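Local coordinates for protein erythrocyte binding antigen 140 (Plasmodium falciparum, PDB 4GF2) that probably binds a receptor on the host erythrocyte surface during invasion, using the tandem Duffy-binding-like domains that make up this fragment, at residues 36-39 with 40-43; 156-159 with 160-163; 173-176 with 177-181; 371-374 with 375-379; 451-454 with 455-459. The protein carries 3 engineered substitutions. All blocks are in the same frame, centred on the assembly; numbering follows the deposited sequence.

Contact 1: 36-39 with 40-43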
loop_
_atom_site.group_PDB
_atom_site.type_symbol
_atom_site.label_atom_id
_atom_site.label_comp_id
_atom_site.label_asym_id
_atom_site.label_seq_id
_atom_site.Cartn_x
_atom_site.Cartn_y
_atom_site.Cartn_z
ATOM N N VAL A 36 -26.716 -1.684 -10.913
ATOM C CA VAL A 36 -28.066 -1.409 -10.452
ATOM C C VAL A 36 -28.053 -0.886 -9.018
ATOM O O VAL A 36 -27.305 -1.382 -8.178
ATOM C CB VAL A 36 -28.922 -2.682 -10.509
ATOM C CG1 VAL A 36 -30.352 -2.383 -10.102
ATOM C CG2 VAL A 36 -28.878 -3.279 -11.906
ATOM N N PRO A 37 -28.880 0.128 -8.730
ATOM C CA PRO A 37 -28.960 0.626 -7.355
ATOM C C PRO A 37 -29.780 -0.310 -6.473
ATOM O O PRO A 37 -30.764 -0.890 -6.932
ATOM C CB PRO A 37 -29.666 1.974 -7.516
ATOM C CG PRO A 37 -30.501 1.817 -8.736
ATOM C CD PRO A 37 -29.751 0.884 -9.648
ATOM N N ASP A 38 -29.374 -0.462 -5.220
ATOM C CA ASP A 38 -30.087 -1.340 -4.305
ATOM C C ASP A 38 -31.543 -0.885 -4.176
ATOM O O ASP A 38 -32.443 -1.694 -3.940
ATOM C CB ASP A 38 -29.399 -1.351 -2.940
ATOM C CG ASP A 38 -29.675 -2.619 -2.161
ATOM O OD1 ASP A 38 -29.951 -3.655 -2.798
ATOM O OD2 ASP A 38 -29.610 -2.583 -0.914
ATOM N N ARG A 39 -31.774 0.412 -4.344
ATOM C CA ARG A 39 -33.129 0.940 -4.283
ATOM C C ARG A 39 -34.006 0.247 -5.322
ATOM O O ARG A 39 -35.163 -0.072 -5.053
ATOM C CB ARG A 39 -33.142 2.452 -4.508
ATOM C CG ARG A 39 -34.550 3.057 -4.473
ATOM C CD ARG A 39 -34.592 4.443 -5.094
ATOM N NE ARG A 39 -33.877 4.483 -6.365
ATOM C CZ ARG A 39 -34.328 3.974 -7.507
ATOM N NH1 ARG A 39 -35.509 3.375 -7.562
ATOM N NH2 ARG A 39 -33.587 4.066 -8.600
ATOM N N LYS A 40 -33.450 0.016 -6.507
ATOM C CA LYS A 40 -34.171 -0.665 -7.578
ATOM C C LYS A 40 -34.326 -2.155 -7.272
ATOM O O LYS A 40 -35.373 -2.744 -7.524
ATOM C CB LYS A 40 -33.448 -0.480 -8.914
ATOM C CG LYS A 40 -34.050 -1.276 -10.065
ATOM C CD LYS A 40 -35.497 -0.867 -10.317
ATOM C CE LYS A 40 -36.042 -1.461 -11.612
ATOM N NZ LYS A 40 -36.164 -2.944 -11.556
ATOM N N ILE A 41 -33.279 -2.760 -6.730
ATOM C CA ILE A 41 -33.327 -4.169 -6.357
ATOM C C ILE A 41 -34.478 -4.442 -5.390
ATOM O O ILE A 41 -35.127 -5.485 -5.470
ATOM C CB ILE A 41 -31.991 -4.626 -5.737
ATOM C CG1 ILE A 41 -30.912 -4.681 -6.819
ATOM C CG2 ILE A 41 -32.127 -5.998 -5.081
ATOM C CD1 ILE A 41 -29.525 -4.860 -6.279
ATOM N N GLN A 42 -34.741 -3.495 -4.493
ATOM C CA GLN A 42 -35.753 -3.688 -3.459
ATOM C C GLN A 42 -37.079 -3.003 -3.773
ATOM O O GLN A 42 -37.962 -2.930 -2.915
ATOM C CB GLN A 42 -35.232 -3.193 -2.112
ATOM C CG GLN A 42 -34.067 -4.005 -1.574
ATOM C CD GLN A 42 -33.902 -3.856 -0.077
ATOM O OE1 GLN A 42 -33.497 -2.802 0.416
ATOM N NE2 GLN A 42 -34.226 -4.909 0.657
ATOM N N LEU A 43 -37.218 -2.502 -4.995
ATOM C CA LEU A 43 -38.464 -1.881 -5.423
ATOM C C LEU A 43 -39.636 -2.781 -5.049
ATOM O O LEU A 43 -39.583 -3.993 -5.247
ATOM C CB LEU A 43 -38.446 -1.643 -6.931
ATOM C CG LEU A 43 -39.576 -0.766 -7.478
ATOM C CD1 LEU A 43 -39.395 0.694 -7.060
ATOM C CD2 LEU A 43 -39.672 -0.888 -8.997
#
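Lys-40 folds back over Val-36 and Pro-37 at a strand-to-helix turn of the first Duffy-binding-like domain, where strand 33-37 runs into the short helix 38-41 and Pro-37 is the N-cap. Its CB lies 3.7 Å from CG of Pro-37 and 3.8 Å from CG1 of Val-36. CG stands anti to the backbone N (chi1 174°), which keeps it near the same Val-36 methyl and against Trp-179 of helix 175-202. A bend at chi2 (61°) and another at chi4 then carry the chain away from the turn, and NZ ends in salt bridges to Asp-105 and Asp-107. The carbonyl O of Pro-37, 3.4 Å from CB of Lys-40, receives two amides: N of Ile-41 at 3.1 Å, and N of Lys-40 in a weak, bent bond. The next carbonyl, O of Asp-38, takes N of Gln-42 at 3.0 Å. Asp-38 and Gln-42 send their polar ends to Arg-18, the carboxylate to its NE and OE1 to its backbone N, their carboxylate and amide planes nearly parallel. The carboxylate also borders an apolar group, OD1 of Asp-38 lying 3.7 Å from CD1 of Ile-41.

Contact 2: 156-159 with 160-163; sequences VNHK and GNIA. Engineered in segment 160-163: Ala-163 (natural residue Ser).
Asn-161 curls back over His-158 in a short 3-10 turn of the loop between helices 132-155 and 175-202. This is the compact part. N of Asn-161 bonds to O of His-158 at 2.9 Å, closing the turn. With CG beside its own backbone N (chi1 -52°), Asn-161 brings OD1 to 3.4 Å from CA of His-158 and 3.8 Å from its CB; the amide is turned 53° against the imidazole. The His-158 ring in turn meets Tyr-75 of helix 56-78. Ile-162 lays CG1 3.4 Å from O of Lys-159 and rests on Phe-86 and Leu-90 of helix 83-101. The opposite character prevails at Lys-159, Gly-160 and the engineered Ala-163, all exposed. There N of Ile-162 reaches O of Lys-159 only weakly, at 3.5 Å, while a water can donate to O of Lys-159 at 2.7 Å and to O of Ala-163 at 3.0 Å. That water has more acceptors around it than protons to give, which implies that its bonds to the two carbonyls need not both be made at once and that solvent supplements a weakly bonded end of the turn.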
loop_
_atom_site.group_PDB
_atom_site.type_symbol
_atom_site.label_atom_id
_atom_site.label_comp_id
_atom_site.label_asym_id
_atom_site.label_seq_id
_atom_site.Cartn_x
_atom_site.Cartn_y
_atom_site.Cartn_z
ATOM N N VAL A 156 -49.422 10.301 -1.628
ATOM C CA VAL A 156 -50.576 10.877 -0.937
ATOM C C VAL A 156 -50.382 10.981 0.579
ATOM O O VAL A 156 -50.867 11.918 1.204
ATOM C CB VAL A 156 -51.868 10.084 -1.218
ATOM C CG1 VAL A 156 -51.803 8.708 -0.580
ATOM C CG2 VAL A 156 -53.079 10.854 -0.709
ATOM N N ASN A 157 -49.672 10.026 1.168
ATOM C CA ASN A 157 -49.456 10.027 2.611
ATOM C C ASN A 157 -48.168 10.736 3.034
ATOM O O ASN A 157 -47.860 10.803 4.224
ATOM C CB ASN A 157 -49.440 8.591 3.150
ATOM C CG ASN A 157 -50.738 7.855 2.896
ATOM O OD1 ASN A 157 -50.745 6.775 2.303
ATOM N ND2 ASN A 157 -51.846 8.434 3.341
ATOM N N HIS A 158 -47.418 11.266 2.072
ATOM C CA HIS A 158 -46.127 11.869 2.382
ATOM C C HIS A 158 -45.914 13.240 1.739
ATOM O O HIS A 158 -44.809 13.776 1.778
ATOM C CB HIS A 158 -44.995 10.921 1.967
ATOM C CG HIS A 158 -45.072 9.569 2.611
ATOM N ND1 HIS A 158 -45.761 8.515 2.051
ATOM C CD2 HIS A 158 -44.554 9.105 3.773
ATOM C CE1 HIS A 158 -45.661 7.459 2.838
ATOM N NE2 HIS A 158 -44.937 7.790 3.892
ATOM N N LYS A 159 -46.959 13.817 1.153
ATOM C CA LYS A 159 -46.826 15.127 0.517
ATOM C C LYS A 159 -46.261 16.153 1.498
ATOM O O LYS A 159 -45.460 17.009 1.123
ATOM C CB LYS A 159 -48.170 15.618 -0.025
ATOM C CG LYS A 159 -48.675 14.853 -1.241
ATOM C CD LYS A 159 -49.939 15.481 -1.824
ATOM C CE LYS A 159 -49.648 16.814 -2.500
ATOM N NZ LYS A 159 -50.861 17.402 -3.137
ATOM N N GLY A 160 -46.680 16.056 2.757
ATOM C CA GLY A 160 -46.248 16.988 3.781
ATOM C C GLY A 160 -44.809 16.803 4.235
ATOM O O GLY A 160 -44.240 17.699 4.851
ATOM N N ASN A 161 -44.215 15.650 3.938
ATOM C CA ASN A 161 -42.843 15.370 4.363
ATOM C C ASN A 161 -41.794 15.757 3.329
ATOM O O ASN A 161 -40.607 15.538 3.536
ATOM C CB ASN A 161 -42.682 13.888 4.695
ATOM C CG ASN A 161 -43.722 13.401 5.669
ATOM O OD1 ASN A 161 -44.714 12.788 5.278
ATOM N ND2 ASN A 161 -43.511 13.687 6.949
ATOM N N ILE A 162 -42.235 16.322 2.213
ATOM C CA ILE A 162 -41.324 16.698 1.143
ATOM C C ILE A 162 -41.638 18.115 0.691
ATOM O O ILE A 162 -42.725 18.632 0.949
ATOM C CB ILE A 162 -41.433 15.732 -0.059
ATOM C CG1 ILE A 162 -42.845 15.771 -0.649
ATOM C CG2 ILE A 162 -41.084 14.318 0.369
ATOM C CD1 ILE A 162 -43.076 14.788 -1.764
ATOM N N ALA A 163 -40.673 18.739 0.026
ATOM C CA ALA A 163 -40.836 20.093 -0.479
ATOM C C ALA A 163 -42.018 20.170 -1.439
ATOM O O ALA A 163 -42.360 19.190 -2.103
ATOM C CB ALA A 163 -39.552 20.553 -1.173
HETATM O O HOH W 1 -45.098 18.445 -1.126
#

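Contact 3: 173-176 with 177-181; sequences EPQI and NLWIK
Glu-173 and Lys-181 form the charged link of this contact, a salt bridge with NZ of Lys-181 2.8 Å from OE2 of Glu-173 on its syn side. The side chains cross at about a right angle, and NZ also stands 3.0 Å from OE1 of Glu-173, so the ammonium sits before both carboxylate oxygens. CD2 of Leu-178 lies against the same carboxylate, 3.8 Å from OE1 of Glu-173. OE1 has a further partner in a bound glycerol, probably from the crystallisation liquor.

Backbone bonds open helix 175-202, with Pro-174 as N-cap: O of Pro-174 takes N of Leu-178 at 3.3 Å and, weakly, N of Asn-177, while N of Trp-179 reaches O of Gln-175 at 2.7 Å. This is the first turn of a long helix in the helical bundle of the first Duffy-binding-like domain.

The aromatic contact is a stack of Gln-175 on Trp-179. Fully extended from a trans first torsion (chi1 179°), Gln-175 lays its aliphatic part and then its amide over one indole face. CG makes a CH-pi contact 3.5 Å from the centroid of the five-membered ring, and the amide plane is inclined 27° to the indole. Both groups are fixed at their polar ends: NE2 of Gln-175 and NE1 of Trp-179 share OD1 of Asp-96, NE2 also bonds to Asp-105, and OE1 accepts N of Met-106.

Apolar packing occupies another flank, where Ile-176 and Ile-180 approach at 4.3 Å between CG1 and CD1, respectively. Tyr-240 of helix 213-242 touches both, and helix 252-259 adds Phe-252, Leu-253 and Leu-256 around Ile-180.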
loop_
_atom_site.group_PDB
_atom_site.type_symbol
_atom_site.label_atom_id
_atom_site.label_comp_id
_atom_site.label_asym_id
_atom_site.label_seq_id
_atom_site.Cartn_x
_atom_site.Cartn_y
_atom_site.Cartn_z
ATOM N N GLU A 173 -37.720 10.347 -18.483
ATOM C CA GLU A 173 -36.387 10.281 -19.070
ATOM C C GLU A 173 -35.935 8.828 -19.137
ATOM O O GLU A 173 -36.397 7.996 -18.359
ATOM C CB GLU A 173 -35.378 11.053 -18.221
ATOM C CG GLU A 173 -35.760 12.471 -17.862
ATOM C CD GLU A 173 -34.649 13.174 -17.100
ATOM O OE1 GLU A 173 -34.939 13.884 -16.115
ATOM O OE2 GLU A 173 -33.472 13.013 -17.488
ATOM N N PRO A 174 -35.014 8.517 -20.059
ATOM C CA PRO A 174 -34.439 7.172 -20.100
ATOM C C PRO A 174 -33.879 6.758 -18.744
ATOM O O PRO A 174 -33.370 7.605 -18.008
ATOM C CB PRO A 174 -33.312 7.312 -21.125
ATOM C CG PRO A 174 -33.774 8.404 -22.027
ATOM C CD PRO A 174 -34.505 9.371 -21.147
ATOM N N GLN A 175 -33.968 5.472 -18.422
ATOM C CA GLN A 175 -33.539 4.987 -17.120
ATOM C C GLN A 175 -32.080 5.330 -16.842
ATOM O O GLN A 175 -31.730 5.750 -15.736
ATOM C CB GLN A 175 -33.730 3.473 -17.011
ATOM C CG GLN A 175 -33.268 2.917 -15.675
ATOM C CD GLN A 175 -33.495 1.430 -15.546
ATOM O OE1 GLN A 175 -32.874 0.636 -16.246
ATOM N NE2 GLN A 175 -34.389 1.043 -14.643
ATOM N N ILE A 176 -31.232 5.147 -17.845
ATOM C CA ILE A 176 -29.798 5.319 -17.653
ATOM C C ILE A 176 -29.435 6.768 -17.345
ATOM O O ILE A 176 -28.464 7.033 -16.637
ATOM C CB ILE A 176 -29.002 4.846 -18.879
ATOM C CG1 ILE A 176 -27.520 4.749 -18.522
ATOM C CG2 ILE A 176 -29.226 5.786 -20.060
ATOM C CD1 ILE A 176 -26.715 4.038 -19.553
ATOM N N ASN A 177 -30.209 7.703 -17.881
ATOM C CA ASN A 177 -30.015 9.108 -17.554
ATOM C C ASN A 177 -30.337 9.333 -16.079
ATOM O O ASN A 177 -29.563 9.952 -15.345
ATOM C CB ASN A 177 -30.888 10.001 -18.441
ATOM C CG ASN A 177 -30.553 9.867 -19.925
ATOM O OD1 ASN A 177 -30.159 8.797 -20.396
ATOM N ND2 ASN A 177 -30.709 10.960 -20.665
ATOM N N LEU A 178 -31.478 8.804 -15.645
ATOM C CA LEU A 178 -31.905 8.935 -14.259
ATOM C C LEU A 178 -30.941 8.229 -13.309
ATOM O O LEU A 178 -30.651 8.740 -12.231
ATOM C CB LEU A 178 -33.321 8.381 -14.077
ATOM C CG LEU A 178 -34.420 9.121 -14.842
ATOM C CD1 LEU A 178 -35.767 8.421 -14.696
ATOM C CD2 LEU A 178 -34.515 10.561 -14.375
ATOM N N TRP A 179 -30.438 7.063 -13.706
ATOM C CA TRP A 179 -29.523 6.312 -12.845
ATOM C C TRP A 179 -28.194 7.039 -12.684
ATOM O O TRP A 179 -27.668 7.143 -11.578
ATOM C CB TRP A 179 -29.289 4.901 -13.379
ATOM C CG TRP A 179 -30.387 3.946 -13.034
ATOM C CD1 TRP A 179 -31.637 4.260 -12.581
ATOM C CD2 TRP A 179 -30.333 2.516 -13.103
ATOM N NE1 TRP A 179 -32.367 3.112 -12.374
ATOM C CE2 TRP A 179 -31.588 2.029 -12.685
ATOM C CE3 TRP A 179 -29.348 1.599 -13.482
ATOM C CZ2 TRP A 179 -31.882 0.669 -12.636
ATOM C CZ3 TRP A 179 -29.644 0.249 -13.436
ATOM C CH2 TRP A 179 -30.899 -0.203 -13.016
ATOM N N ILE A 180 -27.657 7.551 -13.784
ATOM C CA ILE A 180 -26.411 8.305 -13.727
ATOM C C ILE A 180 -26.553 9.486 -12.762
ATOM O O ILE A 180 -25.691 9.713 -11.913
ATOM C CB ILE A 180 -25.984 8.790 -15.128
ATOM C CG1 ILE A 180 -25.398 7.620 -15.926
ATOM C CG2 ILE A 180 -24.955 9.902 -15.025
ATOM C CD1 ILE A 180 -24.937 7.981 -17.325
ATOM N N LYS A 181 -27.653 10.222 -12.884
ATOM C CA LYS A 181 -27.909 11.365 -12.017
ATOM C C LYS A 181 -27.965 10.944 -10.553
ATOM O O LYS A 181 -27.368 11.589 -9.688
ATOM C CB LYS A 181 -29.229 12.038 -12.400
ATOM C CG LYS A 181 -29.147 12.983 -13.591
ATOM C CD LYS A 181 -30.494 13.068 -14.289
ATOM C CE LYS A 181 -30.749 14.433 -14.876
ATOM N NZ LYS A 181 -32.100 14.487 -15.500
#

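Contact 4: 371-374 with 375-379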
loop_
_atom_site.group_PDB
_atom_site.type_symbol
_atom_site.label_atom_id
_atom_site.label_comp_id
_atom_site.label_asym_id
_atom_site.label_seq_id
_atom_site.Cartn_x
_atom_site.Cartn_y
_atom_site.Cartn_z
ATOM N N ALA A 371 12.943 2.727 5.776
ATOM C CA ALA A 371 14.166 2.308 6.438
ATOM C C ALA A 371 15.338 2.327 5.457
ATOM O O ALA A 371 16.435 2.776 5.794
ATOM C CB ALA A 371 13.990 0.925 7.032
ATOM N N SER A 372 15.099 1.841 4.244
ATOM C CA SER A 372 16.141 1.769 3.225
ATOM C C SER A 372 16.655 3.157 2.865
ATOM O O SER A 372 17.861 3.366 2.695
ATOM C CB SER A 372 15.608 1.081 1.969
ATOM O OG SER A 372 15.231 -0.258 2.238
ATOM N N ILE A 373 15.735 4.107 2.745
ATOM C CA ILE A 373 16.107 5.470 2.396
ATOM C C ILE A 373 16.963 6.105 3.492
ATOM O O ILE A 373 18.043 6.627 3.219
ATOM C CB ILE A 373 14.862 6.327 2.102
ATOM C CG1 ILE A 373 14.285 5.934 0.742
ATOM C CG2 ILE A 373 15.208 7.810 2.101
ATOM C CD1 ILE A 373 12.935 6.535 0.442
ATOM N N TYR A 374 16.496 6.043 4.734
ATOM C CA TYR A 374 17.229 6.648 5.841
ATOM C C TYR A 374 18.579 5.976 6.050
ATOM O O TYR A 374 19.575 6.649 6.302
ATOM C CB TYR A 374 16.398 6.623 7.125
ATOM C CG TYR A 374 15.173 7.500 7.031
ATOM C CD1 TYR A 374 15.294 8.864 6.811
ATOM C CD2 TYR A 374 13.897 6.964 7.147
ATOM C CE1 TYR A 374 14.180 9.675 6.715
ATOM C CE2 TYR A 374 12.775 7.764 7.045
ATOM C CZ TYR A 374 12.925 9.119 6.829
ATOM O OH TYR A 374 11.812 9.917 6.734
ATOM N N GLU A 375 18.624 4.655 5.935
ATOM C CA GLU A 375 19.894 3.954 6.044
ATOM C C GLU A 375 20.872 4.522 5.020
ATOM O O GLU A 375 22.023 4.809 5.342
ATOM C CB GLU A 375 19.714 2.453 5.829
ATOM C CG GLU A 375 21.014 1.658 5.847
ATOM C CD GLU A 375 21.715 1.699 7.193
ATOM O OE1 GLU A 375 21.126 2.222 8.163
ATOM O OE2 GLU A 375 22.857 1.198 7.285
ATOM N N ALA A 376 20.402 4.704 3.791
ATOM C CA ALA A 376 21.256 5.220 2.726
ATOM C C ALA A 376 21.721 6.631 3.051
ATOM O O ALA A 376 22.909 6.937 2.966
ATOM C CB ALA A 376 20.527 5.197 1.394
ATOM N N GLN A 377 20.781 7.490 3.428
ATOM C CA GLN A 377 21.111 8.871 3.751
ATOM C C GLN A 377 22.095 8.936 4.913
ATOM O O GLN A 377 23.095 9.648 4.848
ATOM C CB GLN A 377 19.851 9.659 4.104
ATOM C CG GLN A 377 18.984 10.036 2.920
ATOM C CD GLN A 377 17.743 10.793 3.350
ATOM O OE1 GLN A 377 17.149 10.486 4.383
ATOM N NE2 GLN A 377 17.355 11.798 2.569
ATOM N N LEU A 378 21.805 8.193 5.976
ATOM C CA LEU A 378 22.658 8.184 7.159
ATOM C C LEU A 378 24.063 7.710 6.830
ATOM O O LEU A 378 25.045 8.279 7.307
ATOM C CB LEU A 378 22.060 7.295 8.238
ATOM C CG LEU A 378 20.760 7.821 8.825
ATOM C CD1 LEU A 378 20.160 6.797 9.759
ATOM C CD2 LEU A 378 21.015 9.122 9.544
ATOM N N LEU A 379 24.151 6.661 6.019
ATOM C CA LEU A 379 25.439 6.160 5.564
ATOM C C LEU A 379 26.147 7.219 4.732
ATOM O O LEU A 379 27.322 7.509 4.950
ATOM C CB LEU A 379 25.261 4.882 4.744
ATOM C CG LEU A 379 24.889 3.626 5.535
ATOM C CD1 LEU A 379 24.582 2.485 4.586
ATOM C CD2 LEU A 379 26.001 3.236 6.498
#
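Near-equal first torsions, -66° in Tyr-374 and -75° in Gln-377, place each CG opposite its carbonyl carbon and beside its backbone N, and lead the two side chains off helix 361-382 alongside each other in the same direction. The extended Gln-377 thereby brings OE1 to 3.5 Å from CD1 of Tyr-374 and 3.9 Å from its CE1, with ring and amide planes 51° apart. Ile-373, one helical turn back from Gln-377, runs beside it too, CG2 lying 4.0 Å from OE1 of Gln-377. Regular helical bonds join the same residues: N of Gln-377 to O of Ile-373 at 2.9 Å, and N of Leu-378 to O of Tyr-374 at 2.7 Å.

This buried part of the helix lies within the second Duffy-binding-like domain, where the tyrosine ring meets Phe-314 of helix 308-314 and its OH bonds to O of Tyr-283. NE2 of Gln-377 bonds to O of Ala-303, which settles how the amide is turned and leaves OE1 beside the tyrosine ring. On another side of the helix, Glu-375 bends at chi2 and carries its carboxylate away from the preceding turn. OE1 of Glu-375 meets Lys-319 in a salt bridge and also takes N of Cys-349, while OE2 bonds to Ser-398. Surrounded by these donors, the buried acid is probably held in its charged form.

Contact 5: 451-454 with 455-459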
loop_
_atom_site.group_PDB
_atom_site.type_symbol
_atom_site.label_atom_id
_atom_site.label_comp_id
_atom_site.label_asym_id
_atom_site.label_seq_id
_atom_site.Cartn_x
_atom_site.Cartn_y
_atom_site.Cartn_z
ATOM N N GLU A 451 14.259 -4.614 -6.221
ATOM C CA GLU A 451 14.679 -3.633 -7.217
ATOM C C GLU A 451 14.384 -2.207 -6.751
ATOM O O GLU A 451 15.259 -1.340 -6.785
ATOM C CB GLU A 451 13.994 -3.907 -8.558
ATOM C CG GLU A 451 14.416 -5.217 -9.207
ATOM C CD GLU A 451 13.671 -5.501 -10.499
ATOM O OE1 GLU A 451 12.714 -4.760 -10.815
ATOM O OE2 GLU A 451 14.044 -6.467 -11.201
ATOM N N ASN A 452 13.153 -1.965 -6.320
ATOM C CA ASN A 452 12.789 -0.661 -5.780
ATOM C C ASN A 452 13.626 -0.299 -4.556
ATOM O O ASN A 452 13.989 0.860 -4.363
ATOM C CB ASN A 452 11.303 -0.624 -5.422
ATOM C CG ASN A 452 10.420 -0.367 -6.627
ATOM O OD1 ASN A 452 10.814 0.328 -7.564
ATOM N ND2 ASN A 452 9.214 -0.924 -6.605
ATOM N N VAL A 453 13.933 -1.291 -3.729
ATOM C CA VAL A 453 14.741 -1.047 -2.546
ATOM C C VAL A 453 16.096 -0.499 -2.978
ATOM O O VAL A 453 16.592 0.474 -2.413
ATOM C CB VAL A 453 14.937 -2.328 -1.713
ATOM C CG1 VAL A 453 15.960 -2.095 -0.608
ATOM C CG2 VAL A 453 13.612 -2.785 -1.127
ATOM N N TRP A 454 16.690 -1.117 -3.991
ATOM C CA TRP A 454 17.980 -0.653 -4.478
ATOM C C TRP A 454 17.864 0.716 -5.139
ATOM O O TRP A 454 18.773 1.539 -5.037
ATOM C CB TRP A 454 18.595 -1.642 -5.465
ATOM C CG TRP A 454 19.870 -1.113 -6.019
ATOM C CD1 TRP A 454 20.101 -0.691 -7.293
ATOM C CD2 TRP A 454 21.090 -0.909 -5.299
ATOM N NE1 TRP A 454 21.395 -0.250 -7.415
ATOM C CE2 TRP A 454 22.023 -0.375 -6.205
ATOM C CE3 TRP A 454 21.485 -1.133 -3.979
ATOM C CZ2 TRP A 454 23.325 -0.063 -5.833
ATOM C CZ3 TRP A 454 22.776 -0.823 -3.611
ATOM C CH2 TRP A 454 23.682 -0.293 -4.535
ATOM N N LYS A 455 16.750 0.951 -5.826
ATOM C CA LYS A 455 16.522 2.230 -6.488
ATOM C C LYS A 455 16.607 3.389 -5.503
ATOM O O LYS A 455 17.277 4.387 -5.770
ATOM C CB LYS A 455 15.159 2.248 -7.186
ATOM C CG LYS A 455 15.173 1.665 -8.590
ATOM C CD LYS A 455 13.794 1.709 -9.232
ATOM C CE LYS A 455 13.843 1.216 -10.668
ATOM N NZ LYS A 455 12.501 1.210 -11.309
ATOM N N VAL A 456 15.929 3.262 -4.364
ATOM C CA VAL A 456 15.883 4.357 -3.401
ATOM C C VAL A 456 17.208 4.510 -2.659
ATOM O O VAL A 456 17.603 5.624 -2.317
ATOM C CB VAL A 456 14.719 4.206 -2.382
ATOM C CG1 VAL A 456 13.382 4.148 -3.103
ATOM C CG2 VAL A 456 14.908 2.984 -1.506
ATOM N N MET A 457 17.900 3.401 -2.418
ATOM C CA MET A 457 19.174 3.453 -1.707
ATOM C C MET A 457 20.276 3.992 -2.605
ATOM O O MET A 457 21.192 4.663 -2.137
ATOM C CB MET A 457 19.566 2.069 -1.189
ATOM C CG MET A 457 18.663 1.534 -0.088
ATOM S SD MET A 457 19.311 0.013 0.635
ATOM C CE MET A 457 20.641 0.647 1.648
ATOM N N SER A 458 20.182 3.697 -3.897
ATOM C CA SER A 458 21.203 4.102 -4.851
ATOM C C SER A 458 21.088 5.580 -5.203
ATOM O O SER A 458 21.955 6.133 -5.886
ATOM C CB SER A 458 21.101 3.260 -6.124
ATOM O OG SER A 458 19.851 3.443 -6.766
ATOM N N ALA A 459 20.020 6.214 -4.732
ATOM C CA ALA A 459 19.755 7.612 -5.054
ATOM C C ALA A 459 20.755 8.560 -4.400
ATOM O O ALA A 459 20.900 9.704 -4.827
ATOM C CB ALA A 459 18.346 7.981 -4.641
#
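Ser-458 places its CB over one face of the Trp-454 indole, one helical turn earlier in the chain. CB stands 4.0 Å from the centroid of the five-membered ring, a CH-pi contact offset toward the rim and 23° off the ring normal. The tryptophan reaches this place because a chi1 of 176° turns the indole away from its own backbone N and alongside the carbonyl carbon. OG of Ser-458 turns back to the backbone (chi1 62°) and lies 2.8 Å from O of Trp-454 and 2.9 Å from O of Lys-455, one proton having two possible acceptors. N of Ser-458 also bonds to O of Trp-454, at 2.8 Å, binding the serine to the turn before it.

Along a neighbouring flank Val-453 and Met-457 run side by side, CG1 of the valine 4.1 Å from SD of the methionine. At the exposed margin, CD of the extended Lys-455 passes 3.7 Å from OD1 of Asn-452.

This is the C-terminal part of helix 435-457 and the residues that follow, in the second Duffy-binding-like domain, whose helices pack around it. The next shell fixes the indole: Tyr-470 stacks with it, Tyr-399 of helix 388-407 meets it edge-to-face, and Ile-395 and Gln-396 of the same helix touch it as well. Cys-467, disulfide-bonded to Cys-392, is a further neighbour. Val-453 and Met-457 are also in touch with Tyr-399, so the aromatic and aliphatic flanks share one partner. Val-456 faces Phe-291 and Leu-292 of helix 285-293, and Lys-464 from a loop lies against Ser-458.

Overall arrangement
The contacts follow one another along the chain and divide between two Duffy-binding-like domains, contacts 1 to 3 in the first and contacts 4 and 5 in the second. Contacts 1 and 3, centres about 14 Å apart, meet through Trp-179, whose indole joins the start of helix 175-202 to the strand-helix turn at 36-43. Contact 2 lies farther out, its centre about 22 Å from that of contact 1. Contacts 4 and 5 pack directly together, helix 361-382 against helix 435-457, with centres about 10 Å apart. Contacts in different domains are separated by at least 50 Å between centres, which fits an elongated molecule carrying two separate helical modules.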